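Local coordinates for SusD family protein (Bacteroides uniformis, PDB 7KV1) that probably binds beta-glucan at the surface of a human gut bacterium, as a SusD-family glycan-binding protein, at residues S265-N269 with C283-I287; G226-M232 with S286-I290; F272-W276 with R353-T357; L205-Y209 with L260-F266. All coordinates share one frame; numbering follows the deposited sequence.

Interaction 1. Residues S265-N269 with C283-I287. With NCO (cobalt hexammine(III)), chain C.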
# COMPACT_ATOMS: atom_id res chain seq x y z
N SER A 265 -21.73 -1.78 -8.57
CA SER A 265 -20.57 -1.55 -9.47
C SER A 265 -19.31 -2.32 -9.04
O SER A 265 -18.36 -2.37 -9.85
CB SER A 265 -20.28 -0.08 -9.60
OG SER A 265 -21.46 0.63 -9.92
N PHE A 266 -19.30 -2.97 -7.88
CA PHE A 266 -18.09 -3.65 -7.36
C PHE A 266 -18.40 -5.12 -7.09
O PHE A 266 -19.51 -5.44 -6.63
CB PHE A 266 -17.59 -2.95 -6.08
CG PHE A 266 -17.02 -1.58 -6.36
CD1 PHE A 266 -15.85 -1.46 -7.08
CD2 PHE A 266 -17.69 -0.44 -5.98
CE1 PHE A 266 -15.32 -0.21 -7.38
CE2 PHE A 266 -17.18 0.81 -6.28
CZ PHE A 266 -16.00 0.93 -6.98
N ARG A 267 -17.45 -6.00 -7.37
CA ARG A 267 -17.58 -7.42 -6.96
C ARG A 267 -16.19 -8.02 -6.85
O ARG A 267 -15.27 -7.47 -7.47
CB ARG A 267 -18.48 -8.22 -7.92
CG ARG A 267 -18.00 -8.24 -9.36
CD ARG A 267 -17.90 -9.61 -10.01
NE ARG A 267 -19.08 -10.44 -9.89
CZ ARG A 267 -19.17 -11.59 -9.22
NH1 ARG A 267 -18.15 -12.10 -8.53
NH2 ARG A 267 -20.32 -12.23 -9.22
N LEU A 268 -16.08 -9.17 -6.18
CA LEU A 268 -14.85 -9.98 -6.21
C LEU A 268 -14.66 -10.55 -7.61
O LEU A 268 -15.63 -11.08 -8.20
CB LEU A 268 -14.94 -11.07 -5.14
CG LEU A 268 -14.94 -10.59 -3.70
CD1 LEU A 268 -14.96 -11.78 -2.76
CD2 LEU A 268 -13.71 -9.73 -3.41
N ASN A 269 -13.46 -10.47 -8.16
CA ASN A 269 -13.13 -11.24 -9.38
C ASN A 269 -13.38 -12.72 -9.09
O ASN A 269 -12.87 -13.26 -8.10
CB ASN A 269 -11.68 -11.01 -9.82
CG ASN A 269 -11.44 -11.42 -11.25
OD1 ASN A 269 -11.87 -12.49 -11.66
ND2 ASN A 269 -10.75 -10.57 -12.00
N CYS A 283 -10.52 -4.57 -13.31
CA CYS A 283 -11.71 -5.45 -13.16
C CYS A 283 -12.61 -4.83 -12.09
O CYS A 283 -12.20 -3.78 -11.46
CB CYS A 283 -11.33 -6.89 -12.84
SG CYS A 283 -10.58 -7.11 -11.21
N ASP A 284 -13.80 -5.40 -11.88
CA ASP A 284 -14.82 -4.76 -11.01
C ASP A 284 -14.46 -4.94 -9.53
O ASP A 284 -15.16 -4.36 -8.69
CB ASP A 284 -16.21 -5.25 -11.39
CG ASP A 284 -16.63 -4.69 -12.75
OD1 ASP A 284 -16.39 -3.45 -13.00
OD2 ASP A 284 -17.13 -5.48 -13.57
N GLU A 285 -13.40 -5.67 -9.21
CA GLU A 285 -12.82 -5.71 -7.85
C GLU A 285 -11.98 -4.46 -7.57
O GLU A 285 -11.75 -4.11 -6.39
CB GLU A 285 -11.97 -6.97 -7.71
CG GLU A 285 -11.46 -7.11 -6.29
CD GLU A 285 -11.06 -8.51 -5.87
OE1 GLU A 285 -11.35 -9.48 -6.62
OE2 GLU A 285 -10.47 -8.62 -4.80
N SER A 286 -11.51 -3.80 -8.61
CA SER A 286 -10.46 -2.76 -8.49
C SER A 286 -11.09 -1.45 -8.03
O SER A 286 -11.97 -0.94 -8.70
CB SER A 286 -9.69 -2.64 -9.79
OG SER A 286 -8.54 -1.82 -9.58
N ILE A 287 -10.69 -0.93 -6.86
CA ILE A 287 -11.20 0.40 -6.41
C ILE A 287 -10.16 1.45 -6.82
O ILE A 287 -10.56 2.55 -7.28
CB ILE A 287 -11.52 0.39 -4.91
CG1 ILE A 287 -12.77 -0.44 -4.62
CG2 ILE A 287 -11.64 1.80 -4.38
CD1 ILE A 287 -13.06 -0.66 -3.17
CO NCO C . -22.59 -6.57 -4.69
N1 NCO C . -22.66 -5.78 -6.53
N2 NCO C . -22.62 -7.19 -2.79
N3 NCO C . -23.86 -8.11 -5.20
N4 NCO C . -24.13 -5.44 -4.20
N5 NCO C . -21.32 -5.07 -4.13
N6 NCO C . -21.07 -7.73 -5.16
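Cys283 meets Asn269 through its sulfur: SG, held between the backbone N and the carbonyl carbon (chi1 67°), accepts an N-H...S hydrogen bond of 3.6 Å (152° at the hydrogen) from Asn269 ND2. Asp284 contributes mainly its backbone. Its O takes the amide N of Arg267 at 3.1 Å, the donor standing 62° out of the carbonyl plane, and the same O lies 3.3 Å from Phe266 CA in a CA-H...O contact. The Asp284 carboxylate turns to Lys208. Glu285 works through its side chain. Its extended chain carries OE1 to Asn269 N at 2.8 Å, on the anti side of the carboxylate, while Arg440 and Arg407 pair with OE1 and OE2. That buried carboxylate is probably stabilised as an anion. Ser286 O sits in the plane of the Phe266 ring at its edge, 3.7 Å from CE1, and Ile287 brings CG1 to 3.8 Å from the same CE1. On the far side of the 265-269 backbone, Phe266 O accepts from three ammines of the cobalt hexammine ion. The arrangement is a type I beta turn, Cys283 to Ser286, closed by Ser286 N to Cys283 O and docked on the loop that lines the cobalt hexammine pocket.

Interaction 2. Residues G226-M232 with S286-I290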
# COMPACT_ATOMS: atom_id res chain seq x y z
N GLY A 226 -7.77 5.46 -12.94
CA GLY A 226 -6.52 5.92 -12.28
C GLY A 226 -6.77 7.22 -11.53
O GLY A 226 -6.07 7.48 -10.53
N ARG A 227 -7.74 8.02 -11.95
CA ARG A 227 -8.15 9.20 -11.15
C ARG A 227 -8.59 8.69 -9.78
O ARG A 227 -9.04 7.56 -9.66
CB ARG A 227 -9.24 10.05 -11.79
CG ARG A 227 -8.75 10.85 -12.99
CD ARG A 227 -9.74 11.89 -13.53
NE ARG A 227 -9.17 12.44 -14.76
CZ ARG A 227 -8.28 13.44 -14.82
NH1 ARG A 227 -7.87 14.08 -13.74
NH2 ARG A 227 -7.81 13.82 -16.00
N VAL A 228 -8.49 9.55 -8.78
CA VAL A 228 -9.04 9.22 -7.45
C VAL A 228 -10.54 9.42 -7.51
O VAL A 228 -11.01 10.25 -8.34
CB VAL A 228 -8.34 10.04 -6.36
CG1 VAL A 228 -6.86 9.71 -6.41
CG2 VAL A 228 -8.56 11.55 -6.49
N THR A 229 -11.24 8.65 -6.68
CA THR A 229 -12.71 8.49 -6.69
C THR A 229 -13.22 8.55 -5.25
O THR A 229 -12.42 8.48 -4.29
CB THR A 229 -13.13 7.19 -7.37
OG1 THR A 229 -12.54 6.15 -6.60
CG2 THR A 229 -12.69 7.09 -8.82
N GLN A 230 -14.53 8.67 -5.11
CA GLN A 230 -15.16 8.66 -3.79
C GLN A 230 -14.91 7.28 -3.17
O GLN A 230 -14.72 7.21 -1.95
CB GLN A 230 -16.62 9.04 -3.95
CG GLN A 230 -17.33 9.22 -2.63
CD GLN A 230 -17.13 10.58 -2.05
OE1 GLN A 230 -16.17 11.28 -2.38
NE2 GLN A 230 -18.04 10.95 -1.15
N ALA A 231 -14.97 6.21 -3.95
CA ALA A 231 -14.72 4.84 -3.43
C ALA A 231 -13.28 4.78 -2.90
O ALA A 231 -13.04 4.21 -1.84
CB ALA A 231 -14.94 3.79 -4.50
N MET A 232 -12.33 5.36 -3.62
CA MET A 232 -10.92 5.35 -3.17
C MET A 232 -10.83 6.12 -1.85
O MET A 232 -10.08 5.67 -0.96
CB MET A 232 -9.99 5.92 -4.23
CG MET A 232 -8.55 6.00 -3.78
SD MET A 232 -8.12 7.65 -3.23
CE MET A 232 -6.34 7.51 -3.05
N SER A 286 -11.51 -3.80 -8.61
CA SER A 286 -10.46 -2.76 -8.49
C SER A 286 -11.09 -1.45 -8.03
O SER A 286 -11.97 -0.94 -8.70
CB SER A 286 -9.69 -2.64 -9.79
OG SER A 286 -8.54 -1.82 -9.58
N ILE A 287 -10.69 -0.93 -6.86
CA ILE A 287 -11.20 0.40 -6.41
C ILE A 287 -10.16 1.45 -6.82
O ILE A 287 -10.56 2.55 -7.28
CB ILE A 287 -11.52 0.39 -4.91
CG1 ILE A 287 -12.77 -0.44 -4.62
CG2 ILE A 287 -11.64 1.80 -4.38
CD1 ILE A 287 -13.06 -0.66 -3.17
N TRP A 288 -8.87 1.12 -6.67
CA TRP A 288 -7.82 2.05 -7.13
C TRP A 288 -6.53 1.30 -7.45
O TRP A 288 -6.08 0.43 -6.66
CB TRP A 288 -7.63 3.16 -6.10
CG TRP A 288 -6.88 4.34 -6.64
CD1 TRP A 288 -7.25 5.15 -7.68
CD2 TRP A 288 -5.63 4.84 -6.16
NE1 TRP A 288 -6.31 6.12 -7.87
CE2 TRP A 288 -5.30 5.96 -6.96
CE3 TRP A 288 -4.77 4.48 -5.11
CZ2 TRP A 288 -4.15 6.72 -6.73
CZ3 TRP A 288 -3.61 5.20 -4.93
CH2 TRP A 288 -3.32 6.32 -5.72
N GLU A 289 -5.97 1.63 -8.61
CA GLU A 289 -4.68 1.11 -9.10
C GLU A 289 -3.83 2.31 -9.50
O GLU A 289 -4.41 3.36 -9.84
CB GLU A 289 -4.84 0.22 -10.33
CG GLU A 289 -5.94 -0.80 -10.24
CD GLU A 289 -5.93 -1.87 -11.30
OE1 GLU A 289 -4.98 -1.89 -12.15
OE2 GLU A 289 -6.86 -2.70 -11.28
N ILE A 290 -2.52 2.12 -9.46
CA ILE A 290 -1.53 3.05 -10.04
C ILE A 290 -1.11 2.47 -11.39
O ILE A 290 -0.69 1.33 -11.41
CB ILE A 290 -0.36 3.28 -9.09
CG1 ILE A 290 -0.87 3.83 -7.75
CG2 ILE A 290 0.65 4.21 -9.73
CD1 ILE A 290 0.16 3.81 -6.66
O HOH W 1 -3.48 5.96 -10.52
O HOH W 2 -12.84 3.67 -7.58
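Met232 lies along one face of the Trp288 indole, its CG 3.7 Å from Trp288 CG and its methyl farther out. CE stands 3.9 Å from the centroid of the Trp288 six-membered ring and only 8° off the normal, which makes this a CH-pi contact. The sulfur is more distant: SD is 4.9 Å from the centroid of the five-membered ring, above the face, a Met-aromatic contact. The bend of the methionine chain at chi2 (-99°) lets it follow the indole instead of leaving it. At the ring's edge, Trp288 NE1 donates to Gly226 O at 3.0 Å, an N-H...O angle of 151°, with the acceptor tilted from the ring plane. Val228 CG1 approaches the indole obliquely, near CZ2. Ring face and N-H together fix the rotation of the indole, and Phe154 and Tyr405 add edge-to-face contacts. Trp288 and Ile287 both face Tyr406 in a classic beta bulge, in the two-stranded antiparallel sheet formed with strand 403-407. Beside it, Ile287 CG2 reaches the start of helix 230-244, 3.9 Å from Ala231 CB. Thr229 is the N-cap of that helix, its OG1 accepting from Met232 N at 3.1 Å. One water links Thr229 OG1 to Ile287 O, and another donates to both Gly226 O and Glu289 O.

Interaction 3. Residues F272-W276 with R353-T357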
# COMPACT_ATOMS: atom_id res chain seq x y z
N PHE A 272 -9.23 -15.29 -8.41
CA PHE A 272 -8.17 -14.51 -7.73
C PHE A 272 -6.96 -14.36 -8.67
O PHE A 272 -6.32 -13.29 -8.71
CB PHE A 272 -7.76 -15.23 -6.47
CG PHE A 272 -6.75 -14.50 -5.64
CD1 PHE A 272 -7.15 -13.57 -4.67
CD2 PHE A 272 -5.41 -14.77 -5.79
CE1 PHE A 272 -6.21 -12.96 -3.87
CE2 PHE A 272 -4.47 -14.18 -4.96
CZ PHE A 272 -4.87 -13.25 -4.02
N ALA A 273 -6.60 -15.46 -9.32
CA ALA A 273 -5.46 -15.48 -10.28
C ALA A 273 -5.64 -14.40 -11.36
O ALA A 273 -4.67 -13.73 -11.66
CB ALA A 273 -5.33 -16.85 -10.91
N ASN A 274 -6.84 -14.21 -11.90
CA ASN A 274 -7.14 -13.30 -13.03
C ASN A 274 -6.95 -11.83 -12.62
O ASN A 274 -6.73 -10.97 -13.51
CB ASN A 274 -8.58 -13.50 -13.56
CG ASN A 274 -8.82 -14.75 -14.40
OD1 ASN A 274 -7.92 -15.57 -14.61
ND2 ASN A 274 -10.06 -14.92 -14.86
N ILE A 275 -7.06 -11.51 -11.33
CA ILE A 275 -6.80 -10.13 -10.85
C ILE A 275 -5.46 -9.63 -11.40
O ILE A 275 -5.38 -8.45 -11.81
CB ILE A 275 -6.80 -10.07 -9.31
CG1 ILE A 275 -8.16 -10.34 -8.68
CG2 ILE A 275 -6.26 -8.71 -8.85
CD1 ILE A 275 -8.08 -10.69 -7.21
N TRP A 276 -4.43 -10.48 -11.33
CA TRP A 276 -2.99 -10.09 -11.48
C TRP A 276 -2.55 -10.08 -12.95
O TRP A 276 -1.42 -9.63 -13.22
CB TRP A 276 -2.15 -11.04 -10.62
CG TRP A 276 -2.74 -11.09 -9.26
CD1 TRP A 276 -3.49 -12.09 -8.71
CD2 TRP A 276 -2.82 -9.99 -8.34
NE1 TRP A 276 -3.98 -11.69 -7.49
CE2 TRP A 276 -3.58 -10.41 -7.25
CE3 TRP A 276 -2.25 -8.71 -8.33
CZ2 TRP A 276 -3.83 -9.58 -6.16
CZ3 TRP A 276 -2.48 -7.89 -7.25
CH2 TRP A 276 -3.29 -8.32 -6.20
N ARG A 353 -5.38 -19.02 -3.57
CA ARG A 353 -4.46 -17.85 -3.50
C ARG A 353 -3.01 -18.34 -3.49
O ARG A 353 -2.17 -17.58 -3.94
CB ARG A 353 -4.76 -16.99 -2.28
CG ARG A 353 -6.12 -16.34 -2.38
CD ARG A 353 -6.57 -15.65 -1.10
NE ARG A 353 -6.81 -16.63 -0.04
CZ ARG A 353 -7.51 -16.39 1.05
NH1 ARG A 353 -8.05 -15.20 1.24
NH2 ARG A 353 -7.66 -17.34 1.95
N ARG A 354 -2.74 -19.55 -3.03
CA ARG A 354 -1.34 -20.03 -2.90
C ARG A 354 -0.63 -19.98 -4.25
O ARG A 354 0.45 -19.39 -4.31
CB ARG A 354 -1.23 -21.43 -2.34
CG ARG A 354 0.22 -21.82 -2.10
CD ARG A 354 0.36 -23.15 -1.42
NE ARG A 354 0.11 -24.21 -2.37
CZ ARG A 354 0.17 -25.51 -2.09
NH1 ARG A 354 0.45 -25.93 -0.87
NH2 ARG A 354 -0.05 -26.40 -3.04
N ASP A 355 -1.17 -20.60 -5.30
CA ASP A 355 -0.44 -20.62 -6.60
C ASP A 355 -0.46 -19.22 -7.24
O ASP A 355 0.51 -18.89 -7.92
CB ASP A 355 -0.95 -21.75 -7.49
CG ASP A 355 -0.61 -23.15 -6.97
OD1 ASP A 355 0.20 -23.31 -5.98
OD2 ASP A 355 -1.19 -24.08 -7.54
N ALA A 356 -1.44 -18.36 -6.98
CA ALA A 356 -1.45 -16.98 -7.54
C ALA A 356 -0.50 -16.07 -6.75
O ALA A 356 -0.22 -14.95 -7.23
CB ALA A 356 -2.83 -16.38 -7.50
N THR A 357 -0.06 -16.50 -5.59
CA THR A 357 0.76 -15.65 -4.66
C THR A 357 2.23 -16.05 -4.80
O THR A 357 3.10 -15.16 -4.79
CB THR A 357 0.22 -15.77 -3.23
OG1 THR A 357 -1.10 -15.22 -3.21
CG2 THR A 357 1.10 -15.04 -2.24
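Phe272 receives Arg353 over one ring face: CG of the arginine stands 3.5 Å from the ring centroid and 3° off the normal, a CH-pi contact. Ala356 comes from another direction, its CB in the ring plane at the edge and 3.5 Å from Phe272 CD2. The opposite face bears Trp276 NE1, 3.6 Å above the plane and offset toward the rim. Phe272 CG runs anti to the backbone N (chi1 -177°), which carries the ring away from its own helix and across the arginine chain. Ala356 CB also meets the backbone beside the ring, 3.9 Å from Ala273 CA. With an alanine in place of Phe272, the Arg353 methylenes and the Trp276 indole edge would probably lose the surface between them, leaving a gap beside Ala356. In the next shell, the Arg353 chain bends at chi3, and its guanidinium, perpendicular to the ring, turns to acidic partners: Asp351, Glu457 and Glu461 form salt bridges with it. These fix the charged end, so the aliphatic part is likely to stay over the ring. Thr357 OG1 donates to Arg353 O at 2.7 Å, tying the side chain back to the preceding turn, while Phe272 touches Arg440 of helix 429-440. The whole is helix-to-helix packing, with an aromatic side chain of the short, weakly bonded helix 272-275 inserted against helix 353-357 within the helix-rich SusD-type fold.

Interaction 4. Residues L205-Y209 with L260-F266. With NCO (cobalt hexammine(III)), chain C.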
# COMPACT_ATOMS: atom_id res chain seq x y z
N LEU A 205 -16.71 13.91 -5.84
CA LEU A 205 -16.00 12.90 -6.65
C LEU A 205 -16.99 11.84 -7.11
O LEU A 205 -17.88 11.44 -6.37
CB LEU A 205 -14.88 12.26 -5.82
CG LEU A 205 -13.80 13.22 -5.33
CD1 LEU A 205 -12.77 12.47 -4.49
CD2 LEU A 205 -13.12 13.91 -6.49
N PRO A 206 -16.84 11.30 -8.33
CA PRO A 206 -17.67 10.17 -8.74
C PRO A 206 -17.26 8.89 -7.97
O PRO A 206 -16.13 8.80 -7.46
CB PRO A 206 -17.38 10.07 -10.22
CG PRO A 206 -15.97 10.57 -10.35
CD PRO A 206 -15.84 11.68 -9.32
N LEU A 207 -18.19 7.95 -7.84
CA LEU A 207 -17.99 6.78 -6.95
C LEU A 207 -16.90 5.92 -7.57
O LEU A 207 -15.96 5.53 -6.83
CB LEU A 207 -19.28 5.96 -6.75
CG LEU A 207 -19.16 4.83 -5.73
CD1 LEU A 207 -18.91 5.37 -4.33
CD2 LEU A 207 -20.39 3.95 -5.74
N LYS A 208 -17.00 5.69 -8.88
CA LYS A 208 -16.16 4.73 -9.63
C LYS A 208 -15.71 5.28 -10.98
O LYS A 208 -14.51 5.07 -11.34
CB LYS A 208 -16.94 3.43 -9.81
CG LYS A 208 -16.14 2.33 -10.49
CD LYS A 208 -16.94 1.09 -10.81
CE LYS A 208 -16.07 0.02 -11.43
NZ LYS A 208 -16.80 -1.25 -11.60
N TYR A 209 -16.60 5.94 -11.75
CA TYR A 209 -16.30 6.39 -13.14
C TYR A 209 -16.55 7.88 -13.27
O TYR A 209 -17.56 8.37 -12.74
CB TYR A 209 -17.15 5.66 -14.19
CG TYR A 209 -16.83 4.20 -14.38
CD1 TYR A 209 -15.63 3.79 -14.92
CD2 TYR A 209 -17.75 3.22 -14.03
CE1 TYR A 209 -15.34 2.45 -15.10
CE2 TYR A 209 -17.48 1.87 -14.21
CZ TYR A 209 -16.27 1.49 -14.74
OH TYR A 209 -15.99 0.17 -14.93
N LEU A 260 -20.15 0.65 -0.41
CA LEU A 260 -19.48 -0.03 -1.55
C LEU A 260 -20.06 -1.44 -1.68
O LEU A 260 -20.26 -1.89 -2.80
CB LEU A 260 -17.97 -0.06 -1.31
CG LEU A 260 -17.29 1.30 -1.29
CD1 LEU A 260 -15.80 1.15 -1.10
CD2 LEU A 260 -17.64 2.11 -2.53
N ILE A 261 -20.28 -2.13 -0.55
CA ILE A 261 -20.90 -3.49 -0.52
C ILE A 261 -22.35 -3.40 -1.07
O ILE A 261 -22.78 -4.36 -1.70
CB ILE A 261 -20.79 -4.06 0.91
CG1 ILE A 261 -19.33 -4.27 1.29
CG2 ILE A 261 -21.57 -5.35 1.06
CD1 ILE A 261 -19.12 -4.51 2.75
N ASP A 262 -23.07 -2.31 -0.84
CA ASP A 262 -24.48 -2.14 -1.31
C ASP A 262 -24.51 -1.69 -2.77
O ASP A 262 -25.58 -1.71 -3.36
CB ASP A 262 -25.25 -1.16 -0.43
CG ASP A 262 -25.54 -1.71 0.95
OD1 ASP A 262 -25.39 -2.94 1.13
OD2 ASP A 262 -25.87 -0.92 1.83
N SER A 263 -23.38 -1.30 -3.33
CA SER A 263 -23.29 -0.76 -4.70
C SER A 263 -23.37 -1.87 -5.76
O SER A 263 -22.79 -2.93 -5.60
CB SER A 263 -22.03 0.02 -4.89
OG SER A 263 -21.80 0.23 -6.28
N PRO A 264 -23.99 -1.61 -6.93
CA PRO A 264 -24.01 -2.59 -8.01
C PRO A 264 -22.71 -2.66 -8.82
O PRO A 264 -22.61 -3.58 -9.63
CB PRO A 264 -25.20 -2.11 -8.86
CG PRO A 264 -25.21 -0.62 -8.68
CD PRO A 264 -24.77 -0.40 -7.25
N SER A 265 -21.73 -1.78 -8.57
CA SER A 265 -20.57 -1.55 -9.47
C SER A 265 -19.31 -2.32 -9.04
O SER A 265 -18.36 -2.37 -9.85
CB SER A 265 -20.28 -0.08 -9.60
OG SER A 265 -21.46 0.63 -9.92
N PHE A 266 -19.30 -2.97 -7.88
CA PHE A 266 -18.09 -3.65 -7.36
C PHE A 266 -18.40 -5.12 -7.09
O PHE A 266 -19.51 -5.44 -6.63
CB PHE A 266 -17.59 -2.95 -6.08
CG PHE A 266 -17.02 -1.58 -6.36
CD1 PHE A 266 -15.85 -1.46 -7.08
CD2 PHE A 266 -17.69 -0.44 -5.98
CE1 PHE A 266 -15.32 -0.21 -7.38
CE2 PHE A 266 -17.18 0.81 -6.28
CZ PHE A 266 -16.00 0.93 -6.98
CO NCO C . -22.59 -6.57 -4.69
N1 NCO C . -22.66 -5.78 -6.53
N2 NCO C . -22.62 -7.19 -2.79
N3 NCO C . -23.86 -8.11 -5.20
N4 NCO C . -24.13 -5.44 -4.20
N5 NCO C . -21.32 -5.07 -4.13
N6 NCO C . -21.07 -7.73 -5.16
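The Phe266 ring is met obliquely by the Lys208 chain, with Lys208 CG 3.8 Å from Phe266 CZ; one face of the neighbouring Tyr209 ring carries the same CG, 3.9 Å above its plane and offset toward the rim. The side chains of Lys208 and Phe266 run antiparallel alongside each other. The ammonium is 5.0 Å from the Phe266 ring centroid and 29° off the normal, at most a weak cation-pi attraction. Its firmer partner is backbone: Lys208 NZ donates to Ser265 O at 2.6 Å, 19° from the carbonyl plane. All four side-chain torsions are anti (chi1 -176°), and this full extension reaches across to Ser265, passing its CB on the way. Asp284 adds a salt bridge to NZ, so the ammonium is shared between a carbonyl and a carboxylate. A methionine at Lys208 would probably keep some of the packing along Phe266 but leave Ser265 O and Asp284 without this cation. Ser263 forms an ST turn, OG accepting from Ser265 N at 3.0 Å, where the chain leaves helix 250-262. Around this turn, carbonyls from the helix end and the following loop converge on the cobalt hexammine ion: Ile261 O and Ser263 O each accept from three ammines, and Tyr408 OH is hydrogen-bonded to it as well. Leu207 extends the contact toward the helix, placing CD1 3.9 Å from Leu260 CD2 and CD2 4.0 Å from Ser263 OG.

Interactions 1, 2 and 4 form one cluster, their centres 9 to 11 Å apart. Interactions 1 and 2 share Ser286 and Ile287 on strand 286-290, whereas 1 and 4 share Ser265 and Phe266 and both touch the cobalt hexammine ion. Between 2 and 4, Gln230 N and Ala231 N probably hydrogen-bond to Pro206 O and Leu207 O, joining the 205-209 loop to the start of helix 230-244 and so to the same cluster. Interaction 3 lies to one side, its centre about 15 Å from that of interaction 1, which it touches through Asn274 and Ile275, and about 24 Å from that of interaction 4. Along the chain, interaction 4 closes before 3 opens, while 2 crosses both.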